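Local atomic coordinates of MGS-MChE2 (Uncultured bacterium, PDB entry 5JD6), a protein that probably hydrolyses ester bonds as an esterase of the alpha/beta hydrolase superfamily. Residues E8-Y13 with L73-D78; Y13-E18 with K48-E53; D36-Y41 with E239-L244; Y82-L87 with I107-V112; T193-I198 with P219-Y224. All blocks are in the same frame, centred on the assembly; numbering follows the deposited sequence.

Contacts 1, 2, 4 and 5 all reach the central sheet of the alpha/beta hydrolase fold, while contact 3 joins two helices beside it. Contacts 1 and 2 share Tyr13 and strand 11-16, their centres about 11 Å apart. Val77 and Leu73, on helix 66-80 of contact 1, pack against Val85 and Leu87 of contact 4. Contacts 4 and 5 lie on adjacent strands, with Leu111 O 2.8 Å from Cys196 N. Contact 3 touches contact 2 through Ile39 and Ile51, and contact 5 through Phe241 and Ile198. Contacts 1 and 5, about 26 Å apart between centres, lie on opposite sides of the chain's centre; strand 85-91 of contact 4 leads on to the probable nucleophile elbow at Ser91.

Contact 1. Residues E8-Y13 with L73-D78; sequences EGKFTY and LKEFVD
An aromatic cluster of Phe11, Tyr13 and Phe76 fastens the first hairpin to helix 66-80. The Phe76 ring presents its edge to both partners in T-shaped pairs: CD1 lies 3.7 Å from Phe11 CD1, with the planes at 63°, and CE1 lies 3.8 Å from Tyr13 CD1. CG stands anti to the backbone N (chi1 175°), which starts the ring of Phe76 off toward strand 11-16 of the alpha/beta hydrolase sheet. At Gly9 the type II' turn from Glu8 to Phe11 needs a positive phi, readily taken by a glycine. Lys10 CG lies over the centre of the other face of Phe11, and the chain extends beyond the ring to a salt bridge, NZ to Glu75 OE1 at 2.9 Å on the syn side, 29° out of the carboxylate plane; a weak bond reaches OE2. Glu75 CG meets the Phe11 edge in its plane, 3.8 Å from CZ. An alanine in place of Glu75 would probably leave Lys10 without this counter-charge and the edge of Phe11 less covered.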
# COMPACT_ATOMS: atom_id res chain seq x y z
N GLU A 8 -11.47 -14.84 -8.53
CA GLU A 8 -11.38 -15.20 -9.93
C GLU A 8 -9.98 -15.71 -10.21
O GLU A 8 -9.00 -14.96 -10.11
CB GLU A 8 -11.72 -13.99 -10.81
CG GLU A 8 -13.09 -13.41 -10.51
CD GLU A 8 -13.29 -12.03 -11.11
OE1 GLU A 8 -12.30 -11.44 -11.60
OE2 GLU A 8 -14.44 -11.53 -11.09
N GLY A 9 -9.88 -16.99 -10.55
CA GLY A 9 -8.59 -17.63 -10.73
C GLY A 9 -7.83 -17.70 -9.42
O GLY A 9 -8.38 -18.13 -8.41
N LYS A 10 -6.58 -17.27 -9.44
CA LYS A 10 -5.76 -17.28 -8.23
C LYS A 10 -5.89 -15.97 -7.46
O LYS A 10 -5.30 -15.81 -6.39
CB LYS A 10 -4.29 -17.53 -8.58
CG LYS A 10 -3.65 -16.43 -9.43
CD LYS A 10 -2.16 -16.67 -9.60
CE LYS A 10 -1.52 -15.55 -10.41
NZ LYS A 10 -0.05 -15.74 -10.54
N PHE A 11 -6.67 -15.04 -8.01
CA PHE A 11 -6.83 -13.72 -7.40
C PHE A 11 -8.04 -13.65 -6.47
O PHE A 11 -9.18 -13.85 -6.89
CB PHE A 11 -6.95 -12.64 -8.48
CG PHE A 11 -5.70 -12.45 -9.29
CD1 PHE A 11 -4.54 -11.98 -8.70
CD2 PHE A 11 -5.70 -12.73 -10.65
CE1 PHE A 11 -3.40 -11.80 -9.45
CE2 PHE A 11 -4.56 -12.55 -11.40
CZ PHE A 11 -3.40 -12.08 -10.80
N THR A 12 -7.77 -13.34 -5.21
CA THR A 12 -8.82 -13.05 -4.24
C THR A 12 -8.76 -11.57 -3.87
O THR A 12 -7.70 -11.08 -3.46
CB THR A 12 -8.69 -13.91 -2.97
OG1 THR A 12 -8.75 -15.30 -3.33
CG2 THR A 12 -9.80 -13.60 -1.98
N TYR A 13 -9.87 -10.86 -4.01
CA TYR A 13 -9.87 -9.42 -3.77
C TYR A 13 -11.25 -8.86 -3.45
O TYR A 13 -12.27 -9.41 -3.85
CB TYR A 13 -9.29 -8.69 -4.98
CG TYR A 13 -10.10 -8.84 -6.26
CD1 TYR A 13 -10.01 -9.99 -7.02
CD2 TYR A 13 -10.93 -7.82 -6.69
CE1 TYR A 13 -10.74 -10.14 -8.19
CE2 TYR A 13 -11.67 -7.95 -7.85
CZ TYR A 13 -11.57 -9.11 -8.60
OH TYR A 13 -12.31 -9.25 -9.76
N LEU A 73 1.30 -7.80 -8.25
CA LEU A 73 0.41 -6.65 -8.38
C LEU A 73 0.23 -6.27 -9.84
O LEU A 73 -0.88 -6.01 -10.29
CB LEU A 73 0.96 -5.45 -7.59
CG LEU A 73 0.28 -4.11 -7.89
CD1 LEU A 73 -1.17 -4.14 -7.46
CD2 LEU A 73 1.03 -2.96 -7.23
N LYS A 74 1.34 -6.26 -10.57
CA LYS A 74 1.32 -5.99 -12.01
C LYS A 74 0.45 -7.00 -12.74
O LYS A 74 -0.34 -6.64 -13.61
CB LYS A 74 2.75 -6.01 -12.57
CG LYS A 74 2.84 -5.70 -14.05
CD LYS A 74 2.28 -4.33 -14.37
CE LYS A 74 2.71 -3.87 -15.76
NZ LYS A 74 2.35 -4.87 -16.81
N GLU A 75 0.59 -8.27 -12.37
CA GLU A 75 -0.21 -9.33 -12.97
C GLU A 75 -1.70 -9.12 -12.67
O GLU A 75 -2.55 -9.45 -13.50
CB GLU A 75 0.24 -10.70 -12.46
CG GLU A 75 -0.43 -11.87 -13.16
CD GLU A 75 0.02 -13.21 -12.62
OE1 GLU A 75 0.79 -13.23 -11.64
OE2 GLU A 75 -0.39 -14.25 -13.18
N PHE A 76 -2.00 -8.57 -11.50
CA PHE A 76 -3.38 -8.32 -11.10
C PHE A 76 -4.00 -7.19 -11.92
O PHE A 76 -5.12 -7.31 -12.40
CB PHE A 76 -3.46 -7.98 -9.61
CG PHE A 76 -4.84 -7.60 -9.15
CD1 PHE A 76 -5.85 -8.55 -9.09
CD2 PHE A 76 -5.13 -6.30 -8.77
CE1 PHE A 76 -7.12 -8.20 -8.67
CE2 PHE A 76 -6.40 -5.94 -8.35
CZ PHE A 76 -7.40 -6.90 -8.30
N VAL A 77 -3.26 -6.10 -12.08
CA VAL A 77 -3.74 -4.96 -12.85
C VAL A 77 -3.91 -5.33 -14.32
O VAL A 77 -4.90 -4.97 -14.95
CB VAL A 77 -2.79 -3.75 -12.73
CG1 VAL A 77 -3.29 -2.59 -13.57
CG2 VAL A 77 -2.65 -3.33 -11.27
N ASP A 78 -2.93 -6.07 -14.85
CA ASP A 78 -3.00 -6.55 -16.23
C ASP A 78 -4.21 -7.46 -16.42
O ASP A 78 -4.92 -7.35 -17.42
CB ASP A 78 -1.72 -7.29 -16.61
CG ASP A 78 -0.51 -6.37 -16.67
OD1 ASP A 78 -0.70 -5.15 -16.84
OD2 ASP A 78 0.62 -6.88 -16.56

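Contact 2. Residues Y13-E18 with K48-E53; sequences YLEKGE and KVLIPE
Lys16 and Val49 make a hydrogen-bonded pair, Val49 N to Lys16 O at 2.7 Å and Lys16 N to Val49 O at 3.1 Å, and Leu14 and Ile51 make the next, Ile51 N to Leu14 O at 3.0 Å. A charged pair lies beside this ladder: Glu15 CG is anti to its backbone N (chi1 -171°), and the chain extends from there to a long salt bridge, Glu15 OE2 to Lys48 NZ at 3.5 Å; NZ has a second partner in Tyr82 OH. An alanine in place of Lys48 would probably leave both Glu15 OE2 and Tyr82 OH without that partner. Strands 11-16 and 47-52 run antiparallel, before the sheet of the alpha/beta hydrolase fold turns parallel at strand 20-25. Pro52 fits because it faces Tyr13 in a non-hydrogen-bonded pair, which asks for no N-H on this side. On the face of Tyr13 and Glu15, Leu50 points alongside both, its CD2 3.7 Å from Glu15 CG and 3.8 Å from Tyr13 CE2. Leu14 and Ile51 occupy the other face, CB to CB 4.2 Å, where Ile39 packs on Ile51. At Gly17 a CB would press on Lys48 CA and Lys16 O.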
# COMPACT_ATOMS: atom_id res chain seq x y z
N TYR A 13 -9.87 -10.86 -4.01
CA TYR A 13 -9.87 -9.42 -3.77
C TYR A 13 -11.25 -8.86 -3.45
O TYR A 13 -12.27 -9.41 -3.85
CB TYR A 13 -9.29 -8.69 -4.98
CG TYR A 13 -10.10 -8.84 -6.26
CD1 TYR A 13 -10.01 -9.99 -7.02
CD2 TYR A 13 -10.93 -7.82 -6.69
CE1 TYR A 13 -10.74 -10.14 -8.19
CE2 TYR A 13 -11.67 -7.95 -7.85
CZ TYR A 13 -11.57 -9.11 -8.60
OH TYR A 13 -12.31 -9.25 -9.76
N LEU A 14 -11.27 -7.75 -2.70
CA LEU A 14 -12.50 -7.00 -2.47
C LEU A 14 -12.70 -5.99 -3.59
O LEU A 14 -11.74 -5.39 -4.07
CB LEU A 14 -12.47 -6.29 -1.12
CG LEU A 14 -12.63 -7.12 0.15
CD1 LEU A 14 -12.85 -6.20 1.35
CD2 LEU A 14 -13.76 -8.12 0.03
N GLU A 15 -13.95 -5.79 -3.98
CA GLU A 15 -14.27 -4.86 -5.05
C GLU A 15 -15.51 -4.05 -4.71
O GLU A 15 -16.54 -4.61 -4.32
CB GLU A 15 -14.46 -5.61 -6.37
CG GLU A 15 -14.58 -4.72 -7.60
CD GLU A 15 -14.61 -5.52 -8.89
OE1 GLU A 15 -14.34 -6.74 -8.84
OE2 GLU A 15 -14.91 -4.94 -9.95
N LYS A 16 -15.41 -2.73 -4.84
CA LYS A 16 -16.53 -1.85 -4.59
C LYS A 16 -16.32 -0.54 -5.35
O LYS A 16 -15.23 0.03 -5.32
CB LYS A 16 -16.71 -1.57 -3.10
CG LYS A 16 -18.01 -0.87 -2.74
CD LYS A 16 -18.02 -0.46 -1.27
CE LYS A 16 -19.42 -0.09 -0.80
NZ LYS A 16 -19.93 1.14 -1.46
N GLY A 17 -17.37 -0.07 -6.02
CA GLY A 17 -17.27 1.14 -6.81
C GLY A 17 -17.22 0.84 -8.29
O GLY A 17 -17.18 -0.33 -8.69
N GLU A 18 -17.21 1.88 -9.11
CA GLU A 18 -17.33 1.71 -10.55
C GLU A 18 -16.33 2.54 -11.36
O GLU A 18 -15.84 2.10 -12.40
CB GLU A 18 -18.76 2.05 -11.00
CG GLU A 18 -19.84 1.50 -10.09
CD GLU A 18 -21.22 2.02 -10.42
OE1 GLU A 18 -21.32 3.12 -10.99
OE2 GLU A 18 -22.20 1.32 -10.10
N LYS A 48 -13.27 3.29 -8.04
CA LYS A 48 -13.33 1.84 -7.92
C LYS A 48 -12.26 1.35 -6.96
O LYS A 48 -11.07 1.46 -7.24
CB LYS A 48 -13.16 1.18 -9.29
CG LYS A 48 -13.65 -0.25 -9.38
CD LYS A 48 -13.52 -0.75 -10.81
CE LYS A 48 -14.16 -2.11 -11.00
NZ LYS A 48 -13.96 -2.63 -12.38
N VAL A 49 -12.68 0.83 -5.82
CA VAL A 49 -11.73 0.37 -4.81
C VAL A 49 -11.49 -1.13 -4.90
O VAL A 49 -12.43 -1.92 -4.80
CB VAL A 49 -12.20 0.73 -3.39
CG1 VAL A 49 -11.17 0.29 -2.36
CG2 VAL A 49 -12.45 2.23 -3.28
N LEU A 50 -10.23 -1.51 -5.10
CA LEU A 50 -9.86 -2.91 -5.21
C LEU A 50 -8.79 -3.27 -4.18
O LEU A 50 -7.74 -2.62 -4.12
CB LEU A 50 -9.34 -3.22 -6.62
CG LEU A 50 -10.32 -2.97 -7.78
CD1 LEU A 50 -9.63 -2.26 -8.93
CD2 LEU A 50 -10.92 -4.29 -8.25
N ILE A 51 -9.06 -4.28 -3.37
CA ILE A 51 -8.10 -4.71 -2.37
C ILE A 51 -7.71 -6.17 -2.58
O ILE A 51 -8.36 -7.07 -2.06
CB ILE A 51 -8.64 -4.53 -0.94
CG1 ILE A 51 -9.31 -3.16 -0.80
CG2 ILE A 51 -7.53 -4.69 0.08
CD1 ILE A 51 -9.80 -2.87 0.60
N PRO A 52 -6.64 -6.40 -3.35
CA PRO A 52 -6.15 -7.75 -3.64
C PRO A 52 -5.36 -8.35 -2.49
O PRO A 52 -4.65 -7.63 -1.79
CB PRO A 52 -5.24 -7.54 -4.86
CG PRO A 52 -4.72 -6.16 -4.68
CD PRO A 52 -5.85 -5.37 -4.05
N GLU A 53 -5.50 -9.66 -2.28
CA GLU A 53 -4.72 -10.34 -1.26
C GLU A 53 -3.44 -10.90 -1.86
O GLU A 53 -3.46 -11.85 -2.63
CB GLU A 53 -5.54 -11.45 -0.60
CG GLU A 53 -6.79 -10.92 0.06
CD GLU A 53 -6.48 -9.76 0.98
OE1 GLU A 53 -5.61 -9.90 1.87
OE2 GLU A 53 -7.07 -8.68 0.78

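Contact 3. Residues D36-Y41 with E239-L244; sequences DGVIDY and EEFNQL
Phe241 opens the contact from helix 238-252, its CE2 lying 4.3 Å from Val38 CG2. The aromatic ring also packs on Ile198 of the sheet, so a large apolar residue suits the seam between helix and strands. Asn242, the next residue, carries most of the contact with helix 36-41. Its CG stands anti to its own carbonyl carbon (chi1 -72°), and the amide that follows slides past Tyr41 in the opposite sense, its plane stacked within 8° of the ring. Asn242 CB sits over the ring face, 3.8 Å from the centroid, as a CH-pi contact. ND2 then donates to Gly37 O at 3.1 Å, arriving 71° out of the carbonyl plane, while Tyr41 N reaches the same oxygen from the opposite face at 3.2 Å. The other branch, OD1, lies 3.9 Å from Val38 CG2. Tyr41 OH is hydrogen-bonded with His246, further along helix 238-252, so the phenol is tied at its tip as well as covered on a face. In this arrangement one buried asparagine does two jobs: its N-H adds a second donor to a helix carbonyl, and its CB and amide plane pack against an aromatic ring.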
# COMPACT_ATOMS: atom_id res chain seq x y z
N ASP A 36 -11.80 0.00 5.84
CA ASP A 36 -13.25 0.20 5.81
C ASP A 36 -13.62 1.66 5.53
O ASP A 36 -14.65 1.94 4.91
CB ASP A 36 -13.89 -0.25 7.12
CG ASP A 36 -13.81 -1.75 7.32
OD1 ASP A 36 -14.19 -2.50 6.40
OD2 ASP A 36 -13.37 -2.18 8.41
N GLY A 37 -12.78 2.58 5.99
CA GLY A 37 -12.98 3.99 5.75
C GLY A 37 -12.88 4.34 4.28
O GLY A 37 -13.70 5.09 3.75
N VAL A 38 -11.87 3.79 3.61
CA VAL A 38 -11.68 4.03 2.18
C VAL A 38 -12.75 3.32 1.36
O VAL A 38 -13.26 3.86 0.38
CB VAL A 38 -10.28 3.58 1.72
CG1 VAL A 38 -10.11 3.79 0.22
CG2 VAL A 38 -9.20 4.33 2.48
N ILE A 39 -13.10 2.10 1.77
CA ILE A 39 -14.09 1.29 1.07
C ILE A 39 -15.49 1.90 1.16
O ILE A 39 -16.35 1.63 0.32
CB ILE A 39 -14.13 -0.16 1.62
CG1 ILE A 39 -12.73 -0.76 1.67
CG2 ILE A 39 -15.02 -1.05 0.76
CD1 ILE A 39 -12.64 -1.97 2.58
N ASP A 40 -15.74 2.73 2.17
CA ASP A 40 -17.06 3.33 2.33
C ASP A 40 -17.16 4.69 1.66
O ASP A 40 -18.23 5.10 1.21
CB ASP A 40 -17.42 3.45 3.81
CG ASP A 40 -17.92 2.14 4.39
OD1 ASP A 40 -18.39 1.28 3.62
OD2 ASP A 40 -17.86 1.98 5.63
N TYR A 41 -16.04 5.40 1.58
CA TYR A 41 -16.03 6.78 1.11
C TYR A 41 -15.91 6.90 -0.41
O TYR A 41 -16.82 7.41 -1.07
CB TYR A 41 -14.87 7.53 1.78
CG TYR A 41 -14.80 9.00 1.44
CD1 TYR A 41 -15.61 9.93 2.10
CD2 TYR A 41 -13.93 9.47 0.47
CE1 TYR A 41 -15.54 11.28 1.79
CE2 TYR A 41 -13.85 10.81 0.16
CZ TYR A 41 -14.66 11.71 0.82
OH TYR A 41 -14.59 13.05 0.51
N GLU A 239 -11.67 9.50 8.82
CA GLU A 239 -12.31 10.78 8.56
C GLU A 239 -11.41 11.75 7.79
O GLU A 239 -11.75 12.19 6.69
CB GLU A 239 -12.78 11.40 9.89
CG GLU A 239 -11.67 11.56 10.93
CD GLU A 239 -12.14 12.24 12.19
OE1 GLU A 239 -12.68 13.36 12.10
OE2 GLU A 239 -11.94 11.67 13.29
N GLU A 240 -10.26 12.07 8.36
CA GLU A 240 -9.36 13.08 7.82
C GLU A 240 -8.54 12.53 6.67
O GLU A 240 -8.17 13.26 5.75
CB GLU A 240 -8.44 13.63 8.91
CG GLU A 240 -9.18 14.09 10.16
CD GLU A 240 -8.24 14.65 11.21
OE1 GLU A 240 -8.45 14.36 12.41
OE2 GLU A 240 -7.30 15.38 10.84
N PHE A 241 -8.26 11.23 6.72
CA PHE A 241 -7.51 10.58 5.65
C PHE A 241 -8.28 10.67 4.34
O PHE A 241 -7.73 11.06 3.32
CB PHE A 241 -7.24 9.11 6.00
CG PHE A 241 -6.33 8.42 5.02
CD1 PHE A 241 -4.96 8.43 5.21
CD2 PHE A 241 -6.85 7.77 3.91
CE1 PHE A 241 -4.12 7.80 4.31
CE2 PHE A 241 -6.02 7.14 3.01
CZ PHE A 241 -4.65 7.15 3.20
N ASN A 242 -9.56 10.32 4.39
CA ASN A 242 -10.42 10.39 3.21
C ASN A 242 -10.48 11.81 2.66
O ASN A 242 -10.37 12.01 1.45
CB ASN A 242 -11.83 9.90 3.54
CG ASN A 242 -11.89 8.40 3.74
OD1 ASN A 242 -11.08 7.65 3.18
ND2 ASN A 242 -12.86 7.94 4.52
N GLN A 243 -10.65 12.78 3.55
CA GLN A 243 -10.78 14.18 3.14
C GLN A 243 -9.47 14.71 2.55
O GLN A 243 -9.49 15.42 1.54
CB GLN A 243 -11.21 15.04 4.33
CG GLN A 243 -11.78 16.39 3.93
CD GLN A 243 -12.02 17.30 5.11
OE1 GLN A 243 -11.33 17.21 6.13
NE2 GLN A 243 -13.00 18.18 4.99
N LEU A 244 -8.35 14.38 3.18
CA LEU A 244 -7.04 14.79 2.68
C LEU A 244 -6.76 14.17 1.31
O LEU A 244 -6.31 14.86 0.39
CB LEU A 244 -5.94 14.39 3.66
CG LEU A 244 -5.79 15.23 4.93
CD1 LEU A 244 -4.70 14.66 5.82
CD2 LEU A 244 -5.51 16.68 4.59

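Contact 4. Residues Y82-L87 with I107-V112; sequences YENVIL and IVQALV
Strand 85-91 and strand 108-113 pair in parallel here, near the middle of the sheet, with Val85 set against Val108, Ile86 against Ala110 and Leu87 against Leu111. The step from Val108 to Ala110 skips Gln109, a beta bulge at which the chain turns a corner. Bonds continue through it: Val85 N gives to Ile107 O at 2.9 Å and Gln109 N to Val85 O at 2.7 Å, followed by Leu87 N to Ala110 O at 3.0 Å and, nearly straight (175° at the hydrogen), Val112 N to Leu87 O. Helix 92-103 makes the crossover of this beta-alpha-beta unit, and strand 85-91 runs on toward the probable nucleophile elbow of the alpha/beta hydrolase fold. Leu87 CD1 meets Val108 CG2 at 3.7 Å, the two side chains crossing at about a right angle, and Leu87 CB lies 4.0 Å from Leu111 CD1; branched apolar chains suit this face, which helices 66-80 and 92-103 bury. On the other face Ile86 and the small Ala110 pack against Phe254. Gln109 CG stands anti to its backbone N (chi1 -179°), leading the chain past Asn84, whose ND2 lies 3.3 Å from Gln109 CB; ahead of the bulge Ile107 CD1 rests 3.3 Å from Glu83 O.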
# COMPACT_ATOMS: atom_id res chain seq x y z
N TYR A 82 -6.57 -2.86 -16.82
CA TYR A 82 -6.42 -1.42 -16.63
C TYR A 82 -5.15 -0.91 -17.29
O TYR A 82 -4.09 -1.53 -17.18
CB TYR A 82 -6.40 -1.08 -15.14
CG TYR A 82 -7.68 -1.42 -14.41
CD1 TYR A 82 -8.92 -1.15 -14.98
CD2 TYR A 82 -7.65 -2.00 -13.15
CE1 TYR A 82 -10.09 -1.46 -14.32
CE2 TYR A 82 -8.82 -2.31 -12.48
CZ TYR A 82 -10.03 -2.04 -13.07
OH TYR A 82 -11.20 -2.34 -12.41
N GLU A 83 -5.26 0.22 -17.97
CA GLU A 83 -4.10 0.87 -18.58
C GLU A 83 -3.33 1.65 -17.53
O GLU A 83 -2.12 1.85 -17.65
CB GLU A 83 -4.53 1.79 -19.72
CG GLU A 83 -5.85 1.39 -20.37
CD GLU A 83 -6.37 2.45 -21.32
OE1 GLU A 83 -6.56 3.60 -20.89
OE2 GLU A 83 -6.60 2.12 -22.51
N ASN A 84 -4.05 2.08 -16.50
CA ASN A 84 -3.45 2.79 -15.38
C ASN A 84 -4.34 2.72 -14.14
O ASN A 84 -5.56 2.69 -14.25
CB ASN A 84 -3.17 4.25 -15.75
CG ASN A 84 -4.45 5.05 -15.97
OD1 ASN A 84 -5.46 4.51 -16.42
ND2 ASN A 84 -4.40 6.33 -15.63
N VAL A 85 -3.72 2.69 -12.97
CA VAL A 85 -4.46 2.65 -11.71
C VAL A 85 -3.88 3.63 -10.70
O VAL A 85 -2.82 4.22 -10.91
CB VAL A 85 -4.45 1.24 -11.08
CG1 VAL A 85 -5.24 0.27 -11.94
CG2 VAL A 85 -3.03 0.76 -10.86
N ILE A 86 -4.58 3.79 -9.58
CA ILE A 86 -4.06 4.54 -8.45
C ILE A 86 -3.66 3.56 -7.35
O ILE A 86 -4.48 2.77 -6.89
CB ILE A 86 -5.09 5.55 -7.91
CG1 ILE A 86 -5.40 6.61 -8.96
CG2 ILE A 86 -4.58 6.20 -6.63
CD1 ILE A 86 -6.41 7.65 -8.52
N LEU A 87 -2.40 3.62 -6.94
CA LEU A 87 -1.89 2.72 -5.91
C LEU A 87 -1.90 3.37 -4.53
O LEU A 87 -1.33 4.45 -4.33
CB LEU A 87 -0.48 2.25 -6.24
CG LEU A 87 -0.32 1.30 -7.43
CD1 LEU A 87 1.11 0.81 -7.52
CD2 LEU A 87 -1.29 0.13 -7.32
N ILE A 107 1.90 2.08 -15.68
CA ILE A 107 0.66 1.45 -15.24
C ILE A 107 0.09 2.16 -14.01
O ILE A 107 -1.01 1.86 -13.56
CB ILE A 107 0.87 -0.06 -14.93
CG1 ILE A 107 -0.35 -0.87 -15.35
CG2 ILE A 107 1.25 -0.28 -13.47
CD1 ILE A 107 -0.58 -0.90 -16.85
N VAL A 108 0.85 3.12 -13.48
CA VAL A 108 0.44 3.84 -12.28
C VAL A 108 0.15 5.31 -12.54
O VAL A 108 1.04 6.08 -12.90
CB VAL A 108 1.52 3.74 -11.18
CG1 VAL A 108 1.08 4.51 -9.95
CG2 VAL A 108 1.80 2.29 -10.85
N GLN A 109 -1.11 5.70 -12.35
CA GLN A 109 -1.52 7.09 -12.55
C GLN A 109 -1.06 7.97 -11.39
O GLN A 109 -0.60 9.09 -11.59
CB GLN A 109 -3.04 7.19 -12.70
CG GLN A 109 -3.55 8.60 -12.93
CD GLN A 109 -5.05 8.66 -13.13
OE1 GLN A 109 -5.76 7.69 -12.87
NE2 GLN A 109 -5.54 9.80 -13.60
N ALA A 110 -1.18 7.44 -10.17
CA ALA A 110 -0.75 8.15 -8.97
C ALA A 110 -0.40 7.17 -7.86
O ALA A 110 -0.87 6.03 -7.86
CB ALA A 110 -1.82 9.12 -8.51
N LEU A 111 0.42 7.62 -6.92
CA LEU A 111 0.86 6.78 -5.82
C LEU A 111 0.53 7.43 -4.48
O LEU A 111 0.98 8.54 -4.19
CB LEU A 111 2.36 6.51 -5.92
CG LEU A 111 3.03 5.77 -4.77
CD1 LEU A 111 2.42 4.40 -4.58
CD2 LEU A 111 4.53 5.67 -5.00
N VAL A 112 -0.26 6.74 -3.66
CA VAL A 112 -0.59 7.25 -2.33
C VAL A 112 0.10 6.41 -1.26
O VAL A 112 -0.06 5.19 -1.21
CB VAL A 112 -2.10 7.26 -2.08
CG1 VAL A 112 -2.42 8.01 -0.80
CG2 VAL A 112 -2.83 7.89 -3.26

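Contact 5. Residues T193-I198 with P219-Y224; sequences TPTCII and PDADLY
The last beta-alpha-beta unit of the sheet brings strand 195-200 beside strand 221-226, the outermost strand; helix 208-217 is the crossover. Parallel bonds alternate across them: Thr195 N gives to Asp220 O at 2.9 Å, Asp222 N to Thr195 O at 2.8 Å, Ile197 N to Asp222 O at 2.7 Å, and Tyr224 N to Ile197 O at 2.7 Å, this last at 172°. On the face turned to helix 208-217, Ile197 CG2 lies 3.7 Å from Leu223 CD1 and Ile197 CD1 lies 4.0 Å from Ala221 CB, apolar groups that suit the layer between sheet and helix. The other face lies against helix 238-252, where Asp222 OD2 is bonded to Trp248 NE1 and Asp220 OD1 to Arg252 in a salt bridge, so both carboxylates are met by donors from that helix. In a sulfur-aromatic contact, Cys196 SG, anti to its backbone N (chi1 -176°), stands at the edge of the Tyr224 ring, 3.9 Å from CE2.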
# COMPACT_ATOMS: atom_id res chain seq x y z
N THR A 193 6.07 9.82 -11.05
CA THR A 193 4.65 9.72 -10.76
C THR A 193 4.21 10.60 -9.60
O THR A 193 4.90 10.66 -8.57
CB THR A 193 4.24 8.26 -10.46
OG1 THR A 193 4.69 7.90 -9.15
CG2 THR A 193 4.85 7.31 -11.48
N PRO A 194 3.08 11.30 -9.76
CA PRO A 194 2.50 12.14 -8.70
C PRO A 194 2.23 11.33 -7.44
O PRO A 194 1.53 10.33 -7.49
CB PRO A 194 1.19 12.63 -9.33
CG PRO A 194 1.42 12.55 -10.80
CD PRO A 194 2.29 11.35 -11.00
N THR A 195 2.79 11.77 -6.32
CA THR A 195 2.71 11.00 -5.09
C THR A 195 2.10 11.79 -3.94
O THR A 195 2.49 12.93 -3.67
CB THR A 195 4.10 10.50 -4.66
OG1 THR A 195 4.66 9.69 -5.71
CG2 THR A 195 4.01 9.67 -3.39
N CYS A 196 1.13 11.18 -3.27
CA CYS A 196 0.53 11.77 -2.08
C CYS A 196 1.01 11.04 -0.84
O CYS A 196 0.84 9.83 -0.71
CB CYS A 196 -1.00 11.72 -2.17
SG CYS A 196 -1.85 12.53 -0.81
N ILE A 197 1.63 11.78 0.07
CA ILE A 197 2.13 11.19 1.30
C ILE A 197 1.35 11.71 2.50
O ILE A 197 1.47 12.87 2.88
CB ILE A 197 3.63 11.49 1.50
CG1 ILE A 197 4.39 11.29 0.19
CG2 ILE A 197 4.20 10.61 2.60
CD1 ILE A 197 5.82 11.77 0.24
N ILE A 198 0.54 10.84 3.09
CA ILE A 198 -0.24 11.17 4.28
C ILE A 198 0.34 10.42 5.47
O ILE A 198 0.57 9.22 5.39
CB ILE A 198 -1.73 10.82 4.10
CG1 ILE A 198 -2.28 11.51 2.85
CG2 ILE A 198 -2.52 11.23 5.33
CD1 ILE A 198 -3.72 11.15 2.54
N PRO A 219 10.51 13.58 -6.71
CA PRO A 219 10.43 14.82 -7.48
C PRO A 219 9.05 15.47 -7.43
O PRO A 219 8.95 16.69 -7.25
CB PRO A 219 10.77 14.37 -8.91
CG PRO A 219 10.41 12.93 -8.94
CD PRO A 219 10.73 12.40 -7.57
N ASP A 220 8.00 14.67 -7.57
CA ASP A 220 6.64 15.19 -7.57
C ASP A 220 5.80 14.54 -6.48
O ASP A 220 5.09 13.57 -6.72
CB ASP A 220 5.99 14.98 -8.94
CG ASP A 220 4.62 15.62 -9.05
OD1 ASP A 220 4.33 16.56 -8.27
OD2 ASP A 220 3.83 15.20 -9.92
N ALA A 221 5.89 15.09 -5.27
CA ALA A 221 5.18 14.52 -4.13
C ALA A 221 4.64 15.60 -3.19
O ALA A 221 5.24 16.67 -3.04
CB ALA A 221 6.08 13.57 -3.36
N ASP A 222 3.49 15.32 -2.58
CA ASP A 222 2.90 16.23 -1.60
C ASP A 222 2.76 15.54 -0.25
O ASP A 222 2.39 14.37 -0.18
CB ASP A 222 1.53 16.73 -2.09
CG ASP A 222 1.62 17.45 -3.42
OD1 ASP A 222 2.06 18.62 -3.44
OD2 ASP A 222 1.24 16.85 -4.45
N LEU A 223 3.05 16.28 0.82
CA LEU A 223 3.06 15.70 2.16
C LEU A 223 2.00 16.33 3.06
O LEU A 223 1.95 17.55 3.21
CB LEU A 223 4.45 15.86 2.78
CG LEU A 223 4.69 15.31 4.19
CD1 LEU A 223 4.22 13.87 4.29
CD2 LEU A 223 6.16 15.41 4.54
N TYR A 224 1.17 15.48 3.65
CA TYR A 224 0.13 15.93 4.58
C TYR A 224 0.18 15.12 5.87
O TYR A 224 0.35 13.90 5.83
CB TYR A 224 -1.25 15.83 3.93
CG TYR A 224 -1.35 16.46 2.56
CD1 TYR A 224 -1.50 17.83 2.42
CD2 TYR A 224 -1.29 15.68 1.42
CE1 TYR A 224 -1.58 18.41 1.16
CE2 TYR A 224 -1.37 16.25 0.16
CZ TYR A 224 -1.52 17.61 0.04
OH TYR A 224 -1.60 18.19 -1.21